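Local coordinates for DUF115 domain-containing protein (Magnetospirillum magneticum AMB-1, PDB 5MU5), which is probably a Maf-family glycosyltransferase that modifies flagellin and takes part in the formation of bacterial flagella, at residues G259-L264 against R356-F361; A298-C303 against R308-N313; D318-L323 against R331-V336; N325-Y330 against S652-F657. All blocks are in the same frame, centred on the assembly; numbering follows the deposited sequence.

Interaction 1. Residues G259-L264 against R356-F361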
loop_
_atom_site.group_PDB
_atom_site.type_symbol
_atom_site.label_atom_id
_atom_site.label_comp_id
_atom_site.label_asym_id
_atom_site.label_seq_id
_atom_site.Cartn_x
_atom_site.Cartn_y
_atom_site.Cartn_z
ATOM N N GLY A 259 -11.938 -5.388 30.934
ATOM C CA GLY A 259 -11.710 -4.061 31.489
ATOM C C GLY A 259 -12.280 -2.848 30.798
ATOM O O GLY A 259 -12.904 -2.906 29.724
ATOM N N ARG A 260 -12.043 -1.724 31.449
ATOM C CA ARG A 260 -12.499 -0.466 30.941
ATOM C C ARG A 260 -11.618 -0.025 29.769
ATOM O O ARG A 260 -10.393 -0.129 29.797
ATOM C CB ARG A 260 -12.500 0.611 32.039
ATOM C CG ARG A 260 -13.576 0.449 33.105
ATOM C CD ARG A 260 -13.777 1.738 33.909
ATOM N NE ARG A 260 -12.585 2.115 34.678
ATOM C CZ ARG A 260 -12.279 1.664 35.898
ATOM N NH1 ARG A 260 -13.068 0.798 36.531
ATOM N NH2 ARG A 260 -11.165 2.080 36.492
ATOM N N TYR A 261 -12.281 0.407 28.714
ATOM C CA TYR A 261 -11.642 1.138 27.662
ATOM C C TYR A 261 -12.780 1.778 26.921
ATOM O O TYR A 261 -13.934 1.402 27.113
ATOM C CB TYR A 261 -10.810 0.244 26.739
ATOM C CG TYR A 261 -11.619 -0.743 25.956
ATOM C CD1 TYR A 261 -12.192 -0.394 24.743
ATOM C CD2 TYR A 261 -11.797 -2.037 26.423
ATOM C CE1 TYR A 261 -12.925 -1.312 24.014
ATOM C CE2 TYR A 261 -12.525 -2.975 25.694
ATOM C CZ TYR A 261 -13.092 -2.600 24.496
ATOM O OH TYR A 261 -13.830 -3.509 23.777
ATOM N N SER A 262 -12.445 2.752 26.094
ATOM C CA SER A 262 -13.402 3.401 25.233
ATOM C C SER A 262 -12.884 3.395 23.796
ATOM O O SER A 262 -11.743 3.017 23.541
ATOM C CB SER A 262 -13.655 4.816 25.702
ATOM O OG SER A 262 -14.178 4.840 27.012
ATOM N N ILE A 263 -13.754 3.794 22.876
ATOM C CA ILE A 263 -13.503 3.749 21.457
ATOM C C ILE A 263 -13.647 5.139 20.895
ATOM O O ILE A 263 -14.632 5.819 21.183
ATOM C CB ILE A 263 -14.552 2.887 20.739
ATOM C CG1 ILE A 263 -14.592 1.476 21.317
ATOM C CG2 ILE A 263 -14.223 2.806 19.258
ATOM C CD1 ILE A 263 -13.247 0.774 21.276
ATOM N N LEU A 264 -12.685 5.553 20.082
ATOM C CA LEU A 264 -12.709 6.865 19.454
ATOM C C LEU A 264 -13.787 6.981 18.370
ATOM O O LEU A 264 -14.008 6.064 17.589
ATOM C CB LEU A 264 -11.345 7.176 18.873
ATOM C CG LEU A 264 -11.156 8.582 18.305
ATOM C CD1 LEU A 264 -9.696 9.018 18.386
ATOM C CD2 LEU A 264 -11.627 8.656 16.858
ATOM N N ARG A 356 -0.227 -4.301 27.533
ATOM C CA ARG A 356 0.296 -3.796 28.817
ATOM C C ARG A 356 0.313 -2.276 28.910
ATOM O O ARG A 356 0.563 -1.722 29.975
ATOM C CB ARG A 356 1.720 -4.312 29.058
ATOM C CG ARG A 356 1.801 -5.819 29.212
ATOM C CD ARG A 356 3.234 -6.281 29.184
ATOM N NE ARG A 356 3.800 -6.178 27.846
ATOM C CZ ARG A 356 5.008 -6.620 27.499
ATOM N NH1 ARG A 356 5.813 -7.177 28.391
ATOM N NH2 ARG A 356 5.421 -6.502 26.260
ATOM N N VAL A 357 0.076 -1.602 27.791
ATOM C CA VAL A 357 0.044 -0.144 27.779
ATOM C C VAL A 357 -1.084 0.369 28.665
ATOM O O VAL A 357 -0.951 1.409 29.290
ATOM C CB VAL A 357 -0.121 0.409 26.340
ATOM C CG1 VAL A 357 -0.304 1.909 26.350
ATOM C CG2 VAL A 357 1.096 0.065 25.497
ATOM N N ARG A 358 -2.179 -0.386 28.717
ATOM C CA ARG A 358 -3.347 -0.030 29.504
ATOM C C ARG A 358 -2.998 0.226 30.965
ATOM O O ARG A 358 -3.410 1.249 31.526
ATOM C CB ARG A 358 -4.427 -1.115 29.403
ATOM C CG ARG A 358 -5.737 -0.690 30.056
ATOM C CD ARG A 358 -6.931 -0.994 29.173
ATOM N NE ARG A 358 -7.466 -2.332 29.393
ATOM C CZ ARG A 358 -7.967 -3.117 28.443
ATOM N NH1 ARG A 358 -7.960 -2.730 27.166
ATOM N NH2 ARG A 358 -8.439 -4.319 28.769
ATOM N N ASP A 359 -2.224 -0.693 31.550
ATOM C CA ASP A 359 -1.779 -0.612 32.952
ATOM C C ASP A 359 -1.112 0.711 33.328
ATOM O O ASP A 359 -1.196 1.135 34.460
ATOM C CB ASP A 359 -0.752 -1.704 33.270
ATOM C CG ASP A 359 -1.238 -3.113 32.952
ATOM O OD1 ASP A 359 -2.464 -3.347 32.894
ATOM O OD2 ASP A 359 -0.361 -3.992 32.768
ATOM N N LEU A 360 -0.446 1.364 32.388
ATOM C CA LEU A 360 0.274 2.596 32.695
ATOM C C LEU A 360 -0.634 3.799 32.814
ATOM O O LEU A 360 -0.189 4.873 33.219
ATOM C CB LEU A 360 1.305 2.885 31.605
ATOM C CG LEU A 360 2.231 1.725 31.243
ATOM C CD1 LEU A 360 3.087 2.103 30.042
ATOM C CD2 LEU A 360 3.080 1.327 32.440
ATOM N N PHE A 361 -1.893 3.636 32.430
ATOM C CA PHE A 361 -2.811 4.759 32.369
ATOM C C PHE A 361 -4.103 4.513 33.095
ATOM O O PHE A 361 -4.697 3.460 32.974
ATOM C CB PHE A 361 -3.172 5.083 30.923
ATOM C CG PHE A 361 -2.055 5.672 30.157
ATOM C CD1 PHE A 361 -1.153 4.853 29.499
ATOM C CD2 PHE A 361 -1.895 7.042 30.094
ATOM C CE1 PHE A 361 -0.104 5.387 28.796
ATOM C CE2 PHE A 361 -0.847 7.584 29.387
ATOM C CZ PHE A 361 0.050 6.757 28.739
#
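At the edge of the MptE-like region's mixed beta sheet, where two connections between its elements meet, Arg358 reaches from the helical turn between strands 346-350 and 363-367 to Gly259, Arg260 and Tyr261, the residues leading from helix 242-257 into strand 262-263. Within the turn Phe361 N is hydrogen-bonded to Arg358 O. From it the arginine leaves with CG anti to the backbone N (chi1 -172°), then bends at chi2 and chi3 to bring its guanidinium round to residues 259-261. Its CD lies 3.6 Å from Arg260 O. The same carbonyl oxygen stands over one face of the guanidinium, 3.7 Å from Arg358 NE, and is therefore placed for van der Waals contact and not for an N-H bond. Tyr261 and Arg358 cross obliquely, their ring and guanidinium planes 22° apart. The polar partners of Arg358 NH1 lie outside these segments: it is hydrogen-bonded to Asn255 O in helix 242-257 and more weakly to Tyr366 OH on strand 363-367. One arginine thus joins a helix, the connection that follows it and the neighbouring strand. Replacing Arg358 with an alanine would probably leave Asn255 O without this donor and open a gap beside Tyr261 and the Arg260 carbonyl. Tyr261 OH is weakly bonded back to Met256 O, and the tyrosine backbone pairs with Gly532, at the far side of strand 262-263 from strand 363-367. Against the arginine, the ring offers its CD2 carbon, which lies 4.0 Å from Arg358 NH1, with Tyr261 CB almost as near to that nitrogen at 4.1 Å.

Interaction 2. Residues A298-C303 against R308-N313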
loop_
_atom_site.group_PDB
_atom_site.type_symbol
_atom_site.label_atom_id
_atom_site.label_comp_id
_atom_site.label_asym_id
_atom_site.label_seq_id
_atom_site.Cartn_x
_atom_site.Cartn_y
_atom_site.Cartn_z
ATOM N N ALA A 298 -5.097 25.217 26.573
ATOM C CA ALA A 298 -4.964 24.467 25.330
ATOM C C ALA A 298 -4.919 22.985 25.638
ATOM O O ALA A 298 -4.461 22.581 26.701
ATOM C CB ALA A 298 -3.713 24.879 24.584
ATOM N N VAL A 299 -5.360 22.161 24.695
ATOM C CA VAL A 299 -5.309 20.723 24.906
ATOM C C VAL A 299 -3.938 20.254 24.461
ATOM O O VAL A 299 -3.530 20.589 23.366
ATOM C CB VAL A 299 -6.438 20.034 24.130
ATOM C CG1 VAL A 299 -6.263 18.519 24.124
ATOM C CG2 VAL A 299 -7.766 20.455 24.751
ATOM N N ILE A 300 -3.219 19.529 25.319
ATOM C CA ILE A 300 -1.889 19.031 24.978
ATOM C C ILE A 300 -1.987 17.588 24.497
ATOM O O ILE A 300 -2.410 16.710 25.245
ATOM C CB ILE A 300 -0.927 19.046 26.170
ATOM C CG1 ILE A 300 -0.875 20.414 26.846
ATOM C CG2 ILE A 300 0.464 18.611 25.727
ATOM C CD1 ILE A 300 -0.530 21.572 25.945
ATOM N N ILE A 301 -1.624 17.364 23.239
ATOM C CA ILE A 301 -1.578 16.035 22.668
ATOM C C ILE A 301 -0.100 15.673 22.524
ATOM O O ILE A 301 0.642 16.287 21.744
ATOM C CB ILE A 301 -2.320 15.973 21.329
ATOM C CG1 ILE A 301 -3.799 16.224 21.580
ATOM C CG2 ILE A 301 -2.125 14.616 20.664
ATOM C CD1 ILE A 301 -4.680 16.051 20.376
ATOM N N SER A 302 0.324 14.697 23.318
ATOM C CA SER A 302 1.693 14.246 23.349
ATOM C C SER A 302 1.801 13.057 22.438
ATOM O O SER A 302 1.069 12.099 22.592
ATOM C CB SER A 302 2.089 13.835 24.774
ATOM O OG SER A 302 3.429 13.353 24.807
ATOM N N CYS A 303 2.729 13.120 21.496
ATOM C CA CYS A 303 2.903 12.048 20.525
ATOM C C CYS A 303 4.096 11.173 20.885
ATOM O O CYS A 303 5.241 11.627 20.848
ATOM C CB CYS A 303 3.047 12.659 19.134
ATOM S SG CYS A 303 1.530 13.531 18.654
ATOM N N ARG A 308 8.196 12.581 27.485
ATOM C CA ARG A 308 9.363 12.751 28.344
ATOM C C ARG A 308 9.703 14.222 28.586
ATOM O O ARG A 308 9.851 14.638 29.731
ATOM C CB ARG A 308 10.570 12.007 27.753
ATOM C CG ARG A 308 11.804 12.085 28.608
ATOM C CD ARG A 308 12.933 11.198 28.085
ATOM N NE ARG A 308 12.739 9.762 28.350
ATOM C CZ ARG A 308 12.843 9.178 29.551
ATOM N NH1 ARG A 308 13.112 9.896 30.646
ATOM N NH2 ARG A 308 12.658 7.869 29.662
ATOM N N VAL A 309 9.799 15.010 27.519
ATOM C CA VAL A 309 10.177 16.420 27.640
ATOM C C VAL A 309 9.048 17.269 28.250
ATOM O O VAL A 309 9.294 18.201 29.015
ATOM C CB VAL A 309 10.687 17.017 26.295
ATOM C CG1 VAL A 309 9.604 17.063 25.220
ATOM C CG2 VAL A 309 11.266 18.414 26.535
ATOM N N LEU A 310 7.808 16.937 27.934
ATOM C CA LEU A 310 6.689 17.634 28.532
ATOM C C LEU A 310 6.691 17.377 30.034
ATOM O O LEU A 310 6.706 18.330 30.831
ATOM C CB LEU A 310 5.364 17.199 27.902
ATOM C CG LEU A 310 5.270 17.496 26.411
ATOM C CD1 LEU A 310 4.085 16.801 25.788
ATOM C CD2 LEU A 310 5.190 18.987 26.163
ATOM N N LEU A 311 6.715 16.103 30.424
ATOM C CA LEU A 311 6.637 15.766 31.844
ATOM C C LEU A 311 7.837 16.269 32.651
ATOM O O LEU A 311 7.653 16.787 33.737
ATOM C CB LEU A 311 6.444 14.263 32.044
ATOM C CG LEU A 311 5.115 13.717 31.531
ATOM C CD1 LEU A 311 5.149 12.194 31.477
ATOM C CD2 LEU A 311 3.943 14.201 32.377
ATOM N N ALA A 312 9.049 16.137 32.123
ATOM C CA ALA A 312 10.234 16.654 32.818
ATOM C C ALA A 312 10.128 18.163 33.081
ATOM O O ALA A 312 10.703 18.655 34.027
ATOM C CB ALA A 312 11.500 16.342 32.029
ATOM N N ASN A 313 9.383 18.892 32.249
ATOM C CA ASN A 313 9.179 20.343 32.433
ATOM C C ASN A 313 7.884 20.725 33.146
ATOM O O ASN A 313 7.500 21.897 33.157
ATOM C CB ASN A 313 9.224 21.037 31.067
ATOM C CG ASN A 313 10.617 21.048 30.468
ATOM O OD1 ASN A 313 11.424 21.906 30.788
ATOM N ND2 ASN A 313 10.888 20.115 29.575
#
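Leu310 pushes a single methyl, CD1, against Ile300 and Ser302, two residues on the same face of strand 299-303. The leucine comes from helix 307-312. CD1 lies 4.0 Å from Ile300 CG2 and closer to the serine, at 3.7 Å from Ser302 CB and 3.6 Å from Ser302 OG. The hydroxyl at this apolar spot is not left to the methyl, since OG is hydrogen-bonded to Gln320 OE1 on the adjoining strand 319-322. Ile315 and Phe276 add further apolar surface around Leu310 and Ile300 respectively. Beyond the leucine the helix ends at Ala312, and the amide of Asn313, the first residue past it, turns back on the last turn: ND2 donates to Val309 O at 2.6 Å, nearly straight at 171°, with the oxygen in the amide plane. The backbone N of Asn313 makes weak bonds to the same carbonyl and to Leu310 O. Strand and helix are the first two elements of a beta-alpha-beta unit completed by strand 319-322. Their contact here is a buried van der Waals one, in which the serine's polarity is spent within the sheet and the leucine supplies only apolar cover.

Interaction 3. Residues D318-L323 against R331-V336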
loop_
_atom_site.group_PDB
_atom_site.type_symbol
_atom_site.label_atom_id
_atom_site.label_comp_id
_atom_site.label_asym_id
_atom_site.label_seq_id
_atom_site.Cartn_x
_atom_site.Cartn_y
_atom_site.Cartn_z
ATOM N N ASP A 318 -2.828 16.064 28.015
ATOM C CA ASP A 318 -4.222 15.702 28.173
ATOM C C ASP A 318 -4.409 14.353 27.503
ATOM O O ASP A 318 -5.101 13.469 28.014
ATOM C CB ASP A 318 -5.092 16.772 27.549
ATOM C CG ASP A 318 -4.975 18.130 28.292
ATOM O OD1 ASP A 318 -5.500 18.213 29.425
ATOM O OD2 ASP A 318 -4.386 19.106 27.740
ATOM N N PHE A 319 -3.754 14.184 26.359
ATOM C CA PHE A 319 -3.771 12.913 25.649
ATOM C C PHE A 319 -2.372 12.470 25.333
ATOM O O PHE A 319 -1.524 13.300 25.019
ATOM C CB PHE A 319 -4.606 13.002 24.377
ATOM C CG PHE A 319 -6.040 13.323 24.643
ATOM C CD1 PHE A 319 -6.865 12.380 25.239
ATOM C CD2 PHE A 319 -6.562 14.568 24.336
ATOM C CE1 PHE A 319 -8.194 12.660 25.508
ATOM C CE2 PHE A 319 -7.886 14.859 24.603
ATOM C CZ PHE A 319 -8.700 13.900 25.201
ATOM N N GLN A 320 -2.141 11.169 25.465
ATOM C CA GLN A 320 -0.888 10.543 25.072
ATOM C C GLN A 320 -1.203 9.595 23.908
ATOM O O GLN A 320 -2.084 8.731 24.008
ATOM C CB GLN A 320 -0.255 9.790 26.254
ATOM C CG GLN A 320 0.948 8.917 25.902
ATOM C CD GLN A 320 2.163 9.730 25.486
ATOM O OE1 GLN A 320 2.415 10.813 26.020
ATOM N NE2 GLN A 320 2.927 9.208 24.541
ATOM N N MET A 321 -0.481 9.769 22.802
ATOM C CA MET A 321 -0.747 8.987 21.597
ATOM C C MET A 321 0.259 7.866 21.441
ATOM O O MET A 321 1.467 8.042 21.728
ATOM C CB MET A 321 -0.689 9.853 20.354
ATOM C CG MET A 321 -1.488 11.131 20.421
ATOM S SD MET A 321 -3.261 10.920 20.536
ATOM C CE MET A 321 -3.532 9.830 19.124
ATOM N N LEU A 322 -0.244 6.715 21.001
ATOM C CA LEU A 322 0.606 5.590 20.681
ATOM C C LEU A 322 0.079 4.919 19.421
ATOM O O LEU A 322 -1.105 4.567 19.359
ATOM C CB LEU A 322 0.642 4.595 21.825
ATOM C CG LEU A 322 1.679 3.491 21.687
ATOM C CD1 LEU A 322 3.098 4.056 21.666
ATOM C CD2 LEU A 322 1.516 2.469 22.813
ATOM N N LEU A 323 0.963 4.731 18.440
ATOM C CA LEU A 323 0.619 4.082 17.167
ATOM C C LEU A 323 1.144 2.652 17.111
ATOM O O LEU A 323 0.404 1.737 16.805
ATOM C CB LEU A 323 1.210 4.870 15.999
ATOM C CG LEU A 323 1.072 4.295 14.572
ATOM C CD1 LEU A 323 -0.385 4.222 14.168
ATOM C CD2 LEU A 323 1.849 5.134 13.565
ATOM N N ARG A 331 7.898 -0.522 26.405
ATOM C CA ARG A 331 8.961 -0.381 27.398
ATOM C C ARG A 331 9.419 1.070 27.478
ATOM O O ARG A 331 9.715 1.549 28.553
ATOM C CB ARG A 331 10.135 -1.349 27.177
ATOM C CG ARG A 331 9.850 -2.783 27.626
ATOM C CD ARG A 331 11.081 -3.675 27.475
ATOM N NE ARG A 331 11.484 -3.842 26.070
ATOM C CZ ARG A 331 11.185 -4.890 25.291
ATOM N NH1 ARG A 331 10.478 -5.926 25.755
ATOM N NH2 ARG A 331 11.600 -4.906 24.025
ATOM N N ALA A 332 9.437 1.771 26.353
ATOM C CA ALA A 332 9.791 3.203 26.348
ATOM C C ALA A 332 8.761 4.020 27.156
ATOM O O ALA A 332 9.121 4.802 28.032
ATOM C CB ALA A 332 9.905 3.720 24.916
ATOM N N LEU A 333 7.482 3.801 26.881
ATOM C CA LEU A 333 6.425 4.455 27.638
ATOM C C LEU A 333 6.489 4.144 29.110
ATOM O O LEU A 333 6.304 5.035 29.930
ATOM C CB LEU A 333 5.048 4.045 27.138
ATOM C CG LEU A 333 4.392 4.946 26.112
ATOM C CD1 LEU A 333 3.019 4.355 25.807
ATOM C CD2 LEU A 333 4.264 6.370 26.636
ATOM N N ALA A 334 6.708 2.878 29.444
ATOM C CA ALA A 334 6.784 2.462 30.848
ATOM C C ALA A 334 7.905 3.171 31.606
ATOM O O ALA A 334 7.727 3.545 32.756
ATOM C CB ALA A 334 6.961 0.948 30.954
ATOM N N ALA A 335 9.065 3.329 30.967
ATOM C CA ALA A 335 10.213 4.041 31.574
ATOM C C ALA A 335 9.856 5.500 31.914
ATOM O O ALA A 335 10.251 6.025 32.950
ATOM C CB ALA A 335 11.419 3.994 30.632
ATOM N N VAL A 336 9.095 6.145 31.037
ATOM C CA VAL A 336 8.648 7.519 31.278
ATOM C C VAL A 336 7.647 7.563 32.441
ATOM O O VAL A 336 7.719 8.451 33.275
ATOM C CB VAL A 336 8.020 8.144 30.023
ATOM C CG1 VAL A 336 7.548 9.547 30.326
ATOM C CG2 VAL A 336 9.007 8.155 28.856
#
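The amide nitrogen NE2 of Gln320 is hydrogen-bonded to Gly304 O while the CD2 methyl of Leu333 lies against it at 3.8 Å. The other end of the amide is also engaged, OE1 being bonded within the sheet, which fixes the rotation of the group although it is buried beside a leucine. Gln320 reaches this place with CG anti to the backbone N (chi1 171°) and a bend at chi2. Two residues further along strand 319-322, Leu322 meets the other branch of the same leucine: Leu322 CD2 lies 3.8 Å from Leu333 CD1, and Leu322 CD1 stands 4.2 Å from Leu333 CD1. Leu333, on helix 327-340, therefore spreads its two methyls along the strand, one on an amide and one on an isopropyl group, and its chain runs past both side chains in the opposite direction. Phe342 touches both Gln320 and Leu333, and Val357 packs on Leu322. With Leu333 cut back to an alanine both branches go, which would probably leave a gap over Leu322 and the Gln320 amide. Met321, between the two contacting strand residues, points away from helix 327-340 and packs on helix 393-404, on the other face of the sheet. Helices covering both faces of parallel strands are typical of a layered alpha/beta fold, and here strand 319-322, helix 327-340 and strand 346-350 form one beta-alpha-beta crossover.

Interaction 4. Residues N325-Y330 against S652-F657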
loop_
_atom_site.group_PDB
_atom_site.type_symbol
_atom_site.label_atom_id
_atom_site.label_comp_id
_atom_site.label_asym_id
_atom_site.label_seq_id
_atom_site.Cartn_x
_atom_site.Cartn_y
_atom_site.Cartn_z
ATOM N N ASN A 325 2.638 -1.099 17.542
ATOM C CA ASN A 325 2.488 -2.345 18.260
ATOM C C ASN A 325 3.871 -2.723 18.819
ATOM O O ASN A 325 4.876 -2.189 18.396
ATOM C CB ASN A 325 2.000 -3.438 17.283
ATOM C CG ASN A 325 2.228 -4.846 17.821
ATOM O OD1 ASN A 325 3.232 -5.497 17.471
ATOM N ND2 ASN A 325 1.336 -5.303 18.713
ATOM N N GLY A 326 3.933 -3.645 19.765
ATOM C CA GLY A 326 5.236 -4.154 20.187
ATOM C C GLY A 326 5.703 -3.801 21.579
ATOM O O GLY A 326 5.324 -2.786 22.158
ATOM N N ALA A 327 6.573 -4.646 22.097
ATOM C CA ALA A 327 7.055 -4.502 23.447
ATOM C C ALA A 327 7.971 -3.288 23.608
ATOM O O ALA A 327 7.963 -2.647 24.664
ATOM C CB ALA A 327 7.757 -5.777 23.878
ATOM N N ALA A 328 8.735 -2.959 22.568
ATOM C CA ALA A 328 9.693 -1.847 22.646
ATOM C C ALA A 328 9.015 -0.474 22.877
ATOM O O ALA A 328 9.409 0.242 23.799
ATOM C CB ALA A 328 10.637 -1.825 21.435
ATOM N N PRO A 329 8.013 -0.100 22.038
ATOM C CA PRO A 329 7.244 1.107 22.336
ATOM C C PRO A 329 6.641 1.086 23.747
ATOM O O PRO A 329 6.643 2.115 24.443
ATOM C CB PRO A 329 6.139 1.094 21.295
ATOM C CG PRO A 329 6.676 0.290 20.169
ATOM C CD PRO A 329 7.544 -0.755 20.800
ATOM N N TYR A 330 6.146 -0.067 24.183
ATOM C CA TYR A 330 5.637 -0.164 25.539
ATOM C C TYR A 330 6.734 0.107 26.577
ATOM O O TYR A 330 6.510 0.861 27.536
ATOM C CB TYR A 330 4.990 -1.533 25.807
ATOM C CG TYR A 330 4.887 -1.857 27.281
ATOM C CD1 TYR A 330 3.938 -1.226 28.085
ATOM C CD2 TYR A 330 5.741 -2.780 27.874
ATOM C CE1 TYR A 330 3.837 -1.515 29.439
ATOM C CE2 TYR A 330 5.661 -3.064 29.239
ATOM C CZ TYR A 330 4.702 -2.427 30.010
ATOM O OH TYR A 330 4.583 -2.696 31.352
ATOM N N SER A 652 2.989 -12.188 26.124
ATOM C CA SER A 652 3.373 -10.997 25.361
ATOM C C SER A 652 3.665 -11.333 23.900
ATOM O O SER A 652 3.778 -12.505 23.520
ATOM C CB SER A 652 4.619 -10.346 25.959
ATOM O OG SER A 652 5.789 -11.009 25.512
ATOM N N ASP A 653 3.812 -10.288 23.096
ATOM C CA ASP A 653 4.145 -10.429 21.678
ATOM C C ASP A 653 5.449 -11.185 21.476
ATOM O O ASP A 653 5.594 -11.919 20.489
ATOM C CB ASP A 653 4.305 -9.051 21.014
ATOM C CG ASP A 653 5.482 -8.230 21.593
ATOM O OD1 ASP A 653 5.779 -8.372 22.809
ATOM O OD2 ASP A 653 6.107 -7.449 20.831
ATOM N N GLU A 654 6.400 -10.973 22.397
ATOM C CA GLU A 654 7.729 -11.572 22.288
ATOM C C GLU A 654 7.683 -13.049 22.599
ATOM O O GLU A 654 8.480 -13.796 22.070
ATOM C CB GLU A 654 8.773 -10.831 23.148
ATOM C CG GLU A 654 9.097 -9.436 22.594
ATOM C CD GLU A 654 10.023 -8.591 23.480
ATOM O OE1 GLU A 654 9.993 -8.726 24.720
ATOM O OE2 GLU A 654 10.782 -7.762 22.927
ATOM N N GLU A 655 6.738 -13.481 23.426
ATOM C CA GLU A 655 6.584 -14.908 23.683
ATOM C C GLU A 655 6.070 -15.576 22.403
ATOM O O GLU A 655 6.625 -16.588 21.942
ATOM C CB GLU A 655 5.619 -15.169 24.837
ATOM C CG GLU A 655 5.523 -16.642 25.227
ATOM C CD GLU A 655 4.266 -16.981 26.024
ATOM O OE1 GLU A 655 3.902 -16.206 26.938
ATOM O OE2 GLU A 655 3.638 -18.028 25.734
ATOM N N LEU A 656 5.016 -15.000 21.830
ATOM C CA LEU A 656 4.414 -15.519 20.599
ATOM C C LEU A 656 5.426 -15.615 19.457
ATOM O O LEU A 656 5.519 -16.662 18.778
ATOM C CB LEU A 656 3.251 -14.635 20.168
ATOM C CG LEU A 656 2.650 -14.904 18.795
ATOM C CD1 LEU A 656 2.239 -16.360 18.627
ATOM C CD2 LEU A 656 1.445 -14.000 18.638
ATOM N N PHE A 657 6.171 -14.522 19.268
ATOM C CA PHE A 657 7.179 -14.418 18.216
ATOM C C PHE A 657 8.301 -15.427 18.423
ATOM O O PHE A 657 8.743 -16.049 17.468
ATOM C CB PHE A 657 7.753 -12.985 18.091
ATOM C CG PHE A 657 8.594 -12.786 16.860
ATOM C CD1 PHE A 657 7.995 -12.690 15.601
ATOM C CD2 PHE A 657 9.987 -12.727 16.942
ATOM C CE1 PHE A 657 8.762 -12.535 14.449
ATOM C CE2 PHE A 657 10.759 -12.552 15.797
ATOM C CZ PHE A 657 10.144 -12.460 14.549
#
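Asp653 and Ala327 make the hydrogen bond of this contact, where two helices meet at their N-terminal ends. Ala327 N donates to Asp653 OD2 at 3.1 Å with an angle of 137°, and the nitrogen stands above the carboxylate plane, 42° out of it. The aspartate is brought there with CG lying between its own backbone N and carbonyl carbon (chi1 64°). Its second oxygen, OD1, takes a short but strongly bent, weak bond from Glu654 N. Helix 653-661 has its own cap in Ser652, whose OG accepts weak bonds from Glu654 N and Glu655 N. Gly326 holds the N-cap position of helix 327-340.

Van der Waals contacts flank the bond. Gly326 CA is 3.5 Å from Asp653 OD2, and the methyl of Ala327 comes within 3.4 Å of Asp653 OD1. The same CB meets the carboxylate of Glu654 at 3.6 Å from CD, with OE2 at 3.7 Å and OE1 at 3.8 Å, so no single oxygen dominates.

Charge pairing completes the junction. Glu654 OE1 forms a salt bridge with Arg331 NH1, one turn further along helix 327-340, and Arg356 NH2 makes a long, weak ion pair with Asp653 OD1. The contact ties the MptE-like region to the Maf helical bundle. Its acidic groups meet the first turn of helix 327-340, where a carboxylate accepting from a backbone N-H would probably be stabilised by the helix dipole, while the Arg331 salt bridge, and to a lesser degree the weak Arg356 pair, probably offset part of the negative charge.

Interaction 1 opens first, at residues 259-264, and closes a loop of some ninety residues at 356-361. Within that loop fall interactions 2 and 3 in series, each a short strand-to-helix closure, on the neighbouring strands 299-303 and 319-322. Interaction 4 starts at 325-330, between the two segments of interaction 3, and ends near the C terminus, so it crosses both interaction 3 and interaction 1. Leu360 and Val357 of interaction 1 pack on Leu333 and Leu322 of interaction 3, respectively, and Tyr330 of interaction 4 touches Arg356 and Leu360. Interactions 2 and 3 pack helices on one sheet, interaction 1 joins two of its connections, and interaction 4 links helix 327-340 to the helical bundle.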